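Local coordinates for amino Transferase (Eubacterium rectale, PDB 3ELE) that transfers amino groups between amino acids and 2-oxo acids, using pyridoxal-5'-phosphate as cofactor, at the interface of chains A and B. Numbering follows the deposited sequence. Chains: chain A/B, Amino Transferase.

The four contacts sample different levels of one two-fold symmetric dimer interface. Contact 1 and contact 2 lie about 10 Å apart between the centres of their C-alpha atoms, and both draw on helix 66-70 of chain B. Contact 2 stands about 13 Å from contact 3, measured the same way; it uses A:Glu255 where contact 3 uses the adjoining A:Arg256, and both take residues from the 285-291 stretch of chain B. Contact 4, built on the N-terminal arm, is about 23 Å from contact 3. Together they would hold the dimer expected of this family from loop to N-terminal arm.

Contact 1: the interface of chains A and B. Residues chain A 45-49; chain B 66-67.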
# COMPACT_ATOMS: atom_id res chain seq x y z
N PRO A 45 3.38 5.91 18.44
CA PRO A 45 4.43 6.89 18.70
C PRO A 45 3.89 8.18 19.34
O PRO A 45 2.91 8.74 18.86
CB PRO A 45 5.00 7.17 17.30
CG PRO A 45 4.87 5.88 16.61
CD PRO A 45 3.56 5.29 17.11
N SER A 46 4.49 8.57 20.46
CA SER A 46 4.09 9.73 21.23
C SER A 46 5.07 10.91 21.23
O SER A 46 4.71 11.98 21.73
CB SER A 46 3.80 9.28 22.66
OG SER A 46 4.92 8.65 23.22
N ILE A 47 6.30 10.73 20.70
CA ILE A 47 7.29 11.84 20.61
C ILE A 47 7.21 12.44 19.20
O ILE A 47 6.96 11.69 18.24
CB ILE A 47 8.76 11.40 20.97
CG1 ILE A 47 9.36 10.40 19.94
CG2 ILE A 47 8.80 10.83 22.41
CD1 ILE A 47 10.80 9.92 20.28
N PRO A 48 7.37 13.79 19.06
CA PRO A 48 7.31 14.37 17.73
C PRO A 48 8.53 14.02 16.88
O PRO A 48 9.61 13.74 17.42
CB PRO A 48 7.28 15.87 18.01
CG PRO A 48 8.00 16.01 19.25
CD PRO A 48 7.60 14.83 20.08
N ALA A 49 8.35 14.04 15.56
CA ALA A 49 9.43 13.79 14.61
C ALA A 49 10.54 14.82 14.86
O ALA A 49 10.24 15.93 15.32
CB ALA A 49 8.91 13.93 13.15
N SER B 66 2.71 18.12 15.23
CA SER B 66 3.55 17.11 14.52
C SER B 66 3.14 15.65 14.76
O SER B 66 2.95 14.91 13.81
CB SER B 66 5.04 17.30 14.86
OG SER B 66 5.84 16.44 14.05
N VAL B 67 2.97 15.29 16.04
CA VAL B 67 2.56 13.93 16.44
C VAL B 67 1.22 13.50 15.78
O VAL B 67 1.11 12.38 15.23
CB VAL B 67 2.44 13.80 17.99
CG1 VAL B 67 1.84 12.45 18.41
CG2 VAL B 67 3.82 14.00 18.67
O HOH W 1 5.74 13.29 14.50
O HOH W 2 8.18 17.44 14.45
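B:Val67 lies against the backbone and ring of A:Pro48, and with 71 Å² hidden by the partner it is the centre of this small patch. Its two methyl groups divide the work. CG2, placed anti to the carbonyl carbon, comes 3.6 Å from A:Pro48 CA and also packs on the ring nitrogen, whereas CG1, anti to the backbone N (chi1 172°), points toward the carbonyl oxygen of A:Pro45, with CG1 and that O 3.9 Å apart. One branched side chain therefore touches both ends of the loop segment from A:Pro45 to A:Pro48, crossing the proline side chain at a slant. B:Ser66 illustrates the complementary strategy, a polar contact made through solvent. B:Ser66 OG stands 3.8 Å from A:Ala49 N, so the hydroxyl meets that residue by way of two waters. Water 2 is 2.6 Å from B:Ser66 OG and 2.7 Å from the carbonyl O of A:Ala49. Water 1 is 2.9 Å from A:Ala49 N and 3.2 Å from B:Ser66 OG. The hydroxyl thus spans the amide and the carbonyl of a single residue, while its CB packs loosely on A:Pro48 CB. In the fold, chain A contributes the loop that runs into helix 51-63, and chain B contributes the first turn of helix 66-70, so a helix start of one subunit nestles into a proline-bounded loop of the other.

Contact 2: the interface of chains A and B. Residues chain A 53-54, 57, 251-252, 255, 292; chain B 69-70, 289-291.
A:Glu255 OE2 accepts a hydrogen bond from B:His70 ND1 at 2.6 Å, met on the anti side of the carboxylate; the bond is short but bent (138° at H), with the oxygen tilted from the imidazole plane. The other carboxylate oxygen, OE1, turns its syn lone pair to the backbone N of B:Leu291, 3.1 Å away and nearly linear (168° at H). A bend at chi2 (-54°) folds the glutamate chain so that one carboxylate serves both partners. Since B:Leu291 N belongs to the first turn of helix 290-296, the helix end would be expected to help stabilise a negative charge there. At the opposite end of the imidazole, B:His70 NE2 donates to A:Asn54 OD1 at 2.8 Å, tip to tip and on a lone pair of the amide oxygen. The two bonds pin the ring's rotation, and its faces are clamped as well: A:Leu252 CD2 lies over one, 3.6 Å from the ring centroid, and B:Leu69 covers the other. An alanine in place of B:His70 would probably leave A:Glu255 OE2 and A:Asn54 OD1 without their donor and open a gap beneath A:Leu252. Within chain B, B:Ser290 OG donates to B:Leu69 O from above the carbonyl plane, tying together the two helices that receive the glutamate. The site thus fastens helix 66-70 of one subunit to the segment of the other that leads directly into a cofactor-binding arginine.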
# COMPACT_ATOMS: atom_id res chain seq x y z
N VAL A 53 12.59 16.56 9.59
CA VAL A 53 11.45 16.03 8.82
C VAL A 53 10.59 17.16 8.24
O VAL A 53 10.53 17.32 7.02
CB VAL A 53 10.58 15.03 9.66
CG1 VAL A 53 9.28 14.62 8.92
CG2 VAL A 53 11.41 13.80 10.03
N ASN A 54 9.97 17.96 9.11
CA ASN A 54 9.11 19.09 8.70
C ASN A 54 9.87 20.16 7.91
O ASN A 54 9.34 20.67 6.92
CB ASN A 54 8.37 19.69 9.91
CG ASN A 54 7.18 18.82 10.40
OD1 ASN A 54 6.79 17.82 9.78
ND2 ASN A 54 6.61 19.23 11.52
N ILE A 57 10.42 18.59 4.40
CA ILE A 57 9.14 18.60 3.67
C ILE A 57 8.85 20.00 3.12
O ILE A 57 8.47 20.15 1.95
CB ILE A 57 7.95 18.11 4.54
CG1 ILE A 57 8.06 16.62 4.86
CG2 ILE A 57 6.61 18.33 3.83
CD1 ILE A 57 7.09 16.17 5.93
N SER A 251 8.87 8.95 13.99
CA SER A 251 7.49 9.25 14.44
C SER A 251 6.55 9.60 13.28
O SER A 251 5.72 10.53 13.37
CB SER A 251 7.45 10.31 15.56
OG SER A 251 8.02 9.80 16.73
N LEU A 252 6.67 8.83 12.19
CA LEU A 252 5.87 9.02 10.99
C LEU A 252 5.01 7.78 10.65
O LEU A 252 4.98 7.36 9.50
CB LEU A 252 6.81 9.38 9.82
CG LEU A 252 7.79 10.55 9.97
CD1 LEU A 252 8.65 10.70 8.75
CD2 LEU A 252 7.06 11.87 10.26
N GLU A 255 2.53 8.18 7.75
CA GLU A 255 3.12 8.53 6.43
C GLU A 255 3.47 7.35 5.50
O GLU A 255 3.58 7.53 4.28
CB GLU A 255 4.28 9.52 6.60
CG GLU A 255 3.96 10.78 7.46
CD GLU A 255 2.74 11.59 7.01
OE1 GLU A 255 2.07 11.25 6.01
OE2 GLU A 255 2.45 12.62 7.66
N PHE A 292 7.98 11.53 0.67
CA PHE A 292 8.69 10.87 1.79
C PHE A 292 9.97 10.17 1.35
O PHE A 292 10.94 10.20 2.09
CB PHE A 292 7.75 10.01 2.63
CG PHE A 292 6.60 10.80 3.20
CD1 PHE A 292 6.83 11.82 4.12
CD2 PHE A 292 5.29 10.57 2.81
CE1 PHE A 292 5.76 12.58 4.62
CE2 PHE A 292 4.23 11.33 3.31
CZ PHE A 292 4.46 12.32 4.20
N LEU B 69 -0.27 15.16 13.20
CA LEU B 69 -0.13 15.29 11.74
C LEU B 69 0.42 14.01 11.07
O LEU B 69 -0.10 13.58 10.02
CB LEU B 69 0.79 16.48 11.36
CG LEU B 69 1.12 16.67 9.86
CD1 LEU B 69 -0.16 16.75 9.04
CD2 LEU B 69 1.98 17.92 9.67
N HIS B 70 1.45 13.42 11.67
CA HIS B 70 2.15 12.22 11.11
C HIS B 70 1.74 10.87 11.71
O HIS B 70 2.28 9.82 11.32
CB HIS B 70 3.67 12.39 11.24
CG HIS B 70 4.21 13.62 10.58
ND1 HIS B 70 4.28 13.75 9.21
CD2 HIS B 70 4.76 14.75 11.09
CE1 HIS B 70 4.80 14.93 8.91
NE2 HIS B 70 5.12 15.55 10.03
N PRO B 289 -1.64 7.79 3.42
CA PRO B 289 -0.72 8.79 3.99
C PRO B 289 -1.41 10.01 4.69
O PRO B 289 -2.13 10.80 4.04
CB PRO B 289 0.12 9.22 2.79
CG PRO B 289 0.15 8.03 1.92
CD PRO B 289 -1.25 7.48 2.03
N SER B 290 -1.18 10.09 6.00
CA SER B 290 -1.81 11.05 6.91
C SER B 290 -1.75 12.47 6.37
O SER B 290 -2.79 13.08 6.18
CB SER B 290 -1.19 10.97 8.31
OG SER B 290 -1.88 11.82 9.20
N LEU B 291 -0.55 12.94 6.04
CA LEU B 291 -0.36 14.31 5.50
C LEU B 291 -1.27 14.61 4.30
O LEU B 291 -1.85 15.69 4.23
CB LEU B 291 1.10 14.53 5.04
CG LEU B 291 1.48 15.91 4.46
CD1 LEU B 291 1.17 17.00 5.46
CD2 LEU B 291 2.94 15.93 4.04

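Contact 3: the interface of chains A and B. Residues chain A 106, 256, 285, 287; chain B 106, 256, 285, 287.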
# COMPACT_ATOMS: atom_id res chain seq x y z
N MSE A 106 5.58 1.00 1.69
CA MSE A 106 4.63 1.84 2.39
C MSE A 106 4.46 1.37 3.83
O MSE A 106 3.35 1.04 4.26
CB MSE A 106 3.33 1.85 1.60
CG MSE A 106 3.58 2.43 0.17
SE MSE A 106 2.00 2.77 -0.78
CE MSE A 106 1.52 1.00 -1.03
N ARG A 256 3.60 6.15 6.06
CA ARG A 256 3.76 4.90 5.30
C ARG A 256 5.04 4.89 4.46
O ARG A 256 4.99 5.02 3.24
CB ARG A 256 2.50 4.61 4.43
CG ARG A 256 1.14 4.88 5.10
CD ARG A 256 1.05 4.30 6.49
NE ARG A 256 1.21 2.86 6.51
CZ ARG A 256 1.85 2.13 7.43
NH1 ARG A 256 2.55 2.67 8.40
NH2 ARG A 256 1.86 0.81 7.29
N TYR A 285 0.74 -2.26 -4.91
CA TYR A 285 1.69 -1.18 -4.59
C TYR A 285 2.31 -0.71 -5.90
O TYR A 285 2.67 -1.54 -6.73
CB TYR A 285 2.82 -1.62 -3.64
CG TYR A 285 2.43 -2.35 -2.38
CD1 TYR A 285 1.25 -2.07 -1.70
CD2 TYR A 285 3.30 -3.27 -1.78
CE1 TYR A 285 0.92 -2.73 -0.49
CE2 TYR A 285 2.97 -3.92 -0.57
CZ TYR A 285 1.76 -3.63 0.06
OH TYR A 285 1.35 -4.20 1.24
N CYS A 287 4.40 2.55 -5.86
CA CYS A 287 5.65 3.05 -5.28
C CYS A 287 5.38 3.65 -3.90
O CYS A 287 4.24 4.02 -3.62
CB CYS A 287 6.30 4.11 -6.17
SG CYS A 287 5.41 5.68 -6.38
N MSE B 106 -4.40 3.96 -0.94
CA MSE B 106 -3.13 4.42 -1.45
C MSE B 106 -3.08 4.31 -2.98
O MSE B 106 -2.31 3.55 -3.56
CB MSE B 106 -2.00 3.67 -0.77
CG MSE B 106 -2.06 3.90 0.73
SE MSE B 106 -0.53 3.29 1.63
CE MSE B 106 -0.69 1.67 1.25
N ARG B 256 0.25 8.56 -3.73
CA ARG B 256 -0.53 7.39 -3.36
C ARG B 256 -1.72 7.75 -2.46
O ARG B 256 -1.70 7.45 -1.26
CB ARG B 256 0.37 6.31 -2.71
CG ARG B 256 1.75 6.06 -3.36
CD ARG B 256 1.67 5.95 -4.88
NE ARG B 256 0.70 4.93 -5.28
CZ ARG B 256 -0.11 4.96 -6.33
NH1 ARG B 256 -0.20 6.00 -7.14
NH2 ARG B 256 -0.91 3.92 -6.55
N TYR B 285 -2.26 -2.90 4.00
CA TYR B 285 -2.54 -1.47 4.16
C TYR B 285 -2.95 -1.22 5.61
O TYR B 285 -3.57 -2.09 6.25
CB TYR B 285 -3.63 -0.97 3.21
CG TYR B 285 -3.42 -1.34 1.74
CD1 TYR B 285 -2.26 -1.01 1.07
CD2 TYR B 285 -4.41 -1.96 1.01
CE1 TYR B 285 -2.09 -1.31 -0.30
CE2 TYR B 285 -4.26 -2.28 -0.35
CZ TYR B 285 -3.09 -1.98 -0.99
OH TYR B 285 -2.94 -2.30 -2.33
N CYS B 287 -3.21 2.63 6.68
CA CYS B 287 -3.95 3.83 6.40
C CYS B 287 -3.33 4.53 5.20
O CYS B 287 -2.18 4.25 4.84
CB CYS B 287 -3.97 4.78 7.58
SG CYS B 287 -2.38 5.39 8.17
O HOH W 3 1.77 2.36 -3.99
O HOH W 4 -0.97 1.77 4.70
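A:Met106 and B:Met106, both modelled as selenomethionine, meet tip to tip about the two-fold axis. Their terminal methyls are pressed unusually close, CE to CE at 3.2 Å, and the A:Met106 and B:Met106 SE atoms lie 3.5 Å apart. Each chain runs extended through chi2 and bends at chi3 (-70° in A:Met106), which swings the methyl inward beside its mate. A second self-contact flanks this core: the rings of the two tyrosines slide past each other in opposite directions and touch by their rims, A:Tyr285 CE1 to B:Tyr285 CE1 at 3.3 Å. B:Tyr285 CD1 lies in plane at the edge of the A:Tyr285 ring. Outward from the apolar centre, the aliphatic parts of A:Arg256 and B:Arg256 pass B:Cys287 and A:Cys287 of the opposite subunits. A:Arg256 CG is 3.4 Å from B:Cys287 O, and its CD lies near that cysteine's sulfur. The polar rim is closed by water. Water 4 lies 3.0 Å from A:Arg256 NE and is shared with both backbone groups of B:Cys287, at 2.8 Å from its O and 3.1 Å from its N. Water 3 repeats the bridge between B:Arg256 and A:Cys287. Because A:Arg256 and B:Arg256 line the pyridoxal-5'-phosphate pockets, these bridges are likely to help fix the NE end of the guanidinium from the other subunit. The site is a symmetric hydrophobic seam that joins the subunits and probably steadies the cofactor pockets on either side.

Contact 4: the interface of chains A and B. Residues chain A 118, 267, 271-272, 274-275; chain B 2-4, 9.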
# COMPACT_ATOMS: atom_id res chain seq x y z
N ALA A 118 6.06 -13.08 -1.35
CA ALA A 118 7.18 -13.52 -2.20
C ALA A 118 7.67 -14.93 -1.86
O ALA A 118 8.03 -15.69 -2.73
CB ALA A 118 8.37 -12.52 -2.11
N TYR A 267 20.56 -16.80 -1.17
CA TYR A 267 20.76 -17.92 -2.12
C TYR A 267 20.81 -17.48 -3.61
O TYR A 267 21.64 -17.97 -4.37
CB TYR A 267 19.67 -19.03 -1.91
CG TYR A 267 18.34 -18.65 -2.51
CD1 TYR A 267 17.55 -17.61 -1.95
CD2 TYR A 267 17.90 -19.23 -3.70
CE1 TYR A 267 16.35 -17.20 -2.55
CE2 TYR A 267 16.70 -18.83 -4.29
CZ TYR A 267 15.93 -17.81 -3.70
OH TYR A 267 14.74 -17.41 -4.27
N GLU A 271 16.79 -13.47 -8.13
CA GLU A 271 15.51 -14.19 -8.08
C GLU A 271 14.58 -13.75 -6.95
O GLU A 271 13.36 -13.62 -7.17
CB GLU A 271 15.74 -15.69 -7.95
CG GLU A 271 14.47 -16.53 -7.86
CD GLU A 271 14.79 -17.99 -7.85
OE1 GLU A 271 15.32 -18.45 -8.87
OE2 GLU A 271 14.50 -18.66 -6.84
N LEU A 272 15.14 -13.61 -5.75
CA LEU A 272 14.38 -13.18 -4.57
C LEU A 272 13.96 -11.72 -4.69
O LEU A 272 12.84 -11.35 -4.29
CB LEU A 272 15.20 -13.41 -3.28
CG LEU A 272 14.51 -13.07 -1.94
CD1 LEU A 272 13.14 -13.73 -1.80
CD2 LEU A 272 15.42 -13.45 -0.76
N ALA A 274 13.42 -10.19 -7.49
CA ALA A 274 12.35 -10.23 -8.50
C ALA A 274 11.02 -10.57 -7.83
O ALA A 274 10.04 -9.86 -8.05
CB ALA A 274 12.68 -11.23 -9.64
N ALA A 275 11.01 -11.59 -6.95
CA ALA A 275 9.77 -12.01 -6.23
C ALA A 275 9.26 -10.91 -5.27
O ALA A 275 8.06 -10.76 -5.08
CB ALA A 275 9.99 -13.31 -5.49
N MSE B 2 10.71 -23.76 -7.53
CA MSE B 2 11.52 -22.56 -7.22
C MSE B 2 11.39 -22.22 -5.73
O MSE B 2 10.35 -22.50 -5.13
CB MSE B 2 11.02 -21.40 -8.09
CG MSE B 2 11.89 -20.17 -8.16
SE MSE B 2 11.22 -18.94 -9.56
CE MSE B 2 11.64 -19.92 -11.07
N VAL B 3 12.43 -21.60 -5.14
CA VAL B 3 12.45 -21.24 -3.71
C VAL B 3 11.38 -20.20 -3.39
O VAL B 3 10.73 -20.31 -2.39
CB VAL B 3 13.86 -20.77 -3.23
CG1 VAL B 3 13.82 -20.19 -1.81
CG2 VAL B 3 14.87 -21.92 -3.30
N VAL B 4 11.23 -19.21 -4.26
CA VAL B 4 10.19 -18.18 -4.11
C VAL B 4 8.93 -18.61 -4.89
O VAL B 4 8.93 -19.62 -5.60
CB VAL B 4 10.69 -16.78 -4.60
CG1 VAL B 4 11.85 -16.30 -3.73
CG2 VAL B 4 11.08 -16.81 -6.07
N TYR B 9 7.82 -14.23 -8.89
CA TYR B 9 9.06 -14.07 -9.65
C TYR B 9 8.78 -13.50 -11.07
O TYR B 9 9.36 -12.46 -11.42
CB TYR B 9 9.84 -15.38 -9.75
CG TYR B 9 10.99 -15.25 -10.70
CD1 TYR B 9 12.11 -14.49 -10.37
CD2 TYR B 9 10.97 -15.88 -11.97
CE1 TYR B 9 13.19 -14.34 -11.27
CE2 TYR B 9 12.03 -15.74 -12.87
CZ TYR B 9 13.13 -14.96 -12.51
OH TYR B 9 14.20 -14.83 -13.37
O HOH W 5 14.72 -21.31 -6.75
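A:Glu271 and A:Tyr267 receive the N-terminal arm of chain B in an arm-exchange interface, in which the start of one subunit lies over helix 269-282 of the other and probably helps to hold the dimer typical of this aminotransferase family. B:Val4 supplies much of the apolar contact. Its CG2 rests 3.7 Å from A:Ala275 CB and passes the CG of A:Glu271, the two side chains running in opposite directions, while CG1, anti to the carbonyl carbon (chi1 -64°), packs tightly on A:Leu272 CD1 at 3.5 Å. B:Val3 approaches the phenol of A:Tyr267 end-on, its CG1 above one ring face toward the rim and its CB 3.6 Å from A:Tyr267 CE2. B:Tyr9 on helix 6-13 brings the CD1-CE1 side of its ring against A:Ala274, obliquely to the ring plane, with CD1 3.4 Å from A:Ala274 CB. Within chain A, A:Tyr267 OH donates to A:Glu271 OE2 at 2.9 Å, on the anti side of that oxygen but tilted out of the carboxylate plane. An alanine in place of A:Tyr267 would probably strip B:Val3 of its ring support and leave the A:Glu271 carboxylate freer to turn. The extended glutamate chain (CG anti to the backbone N, chi1 179°) reaches past B:Val4 to B:Met2 CG. Water 5 completes the join, 2.7 Å from A:Glu271 OE2 and 2.8 Å from B:Val3 N, whose N-H points almost straight at it (169° at H).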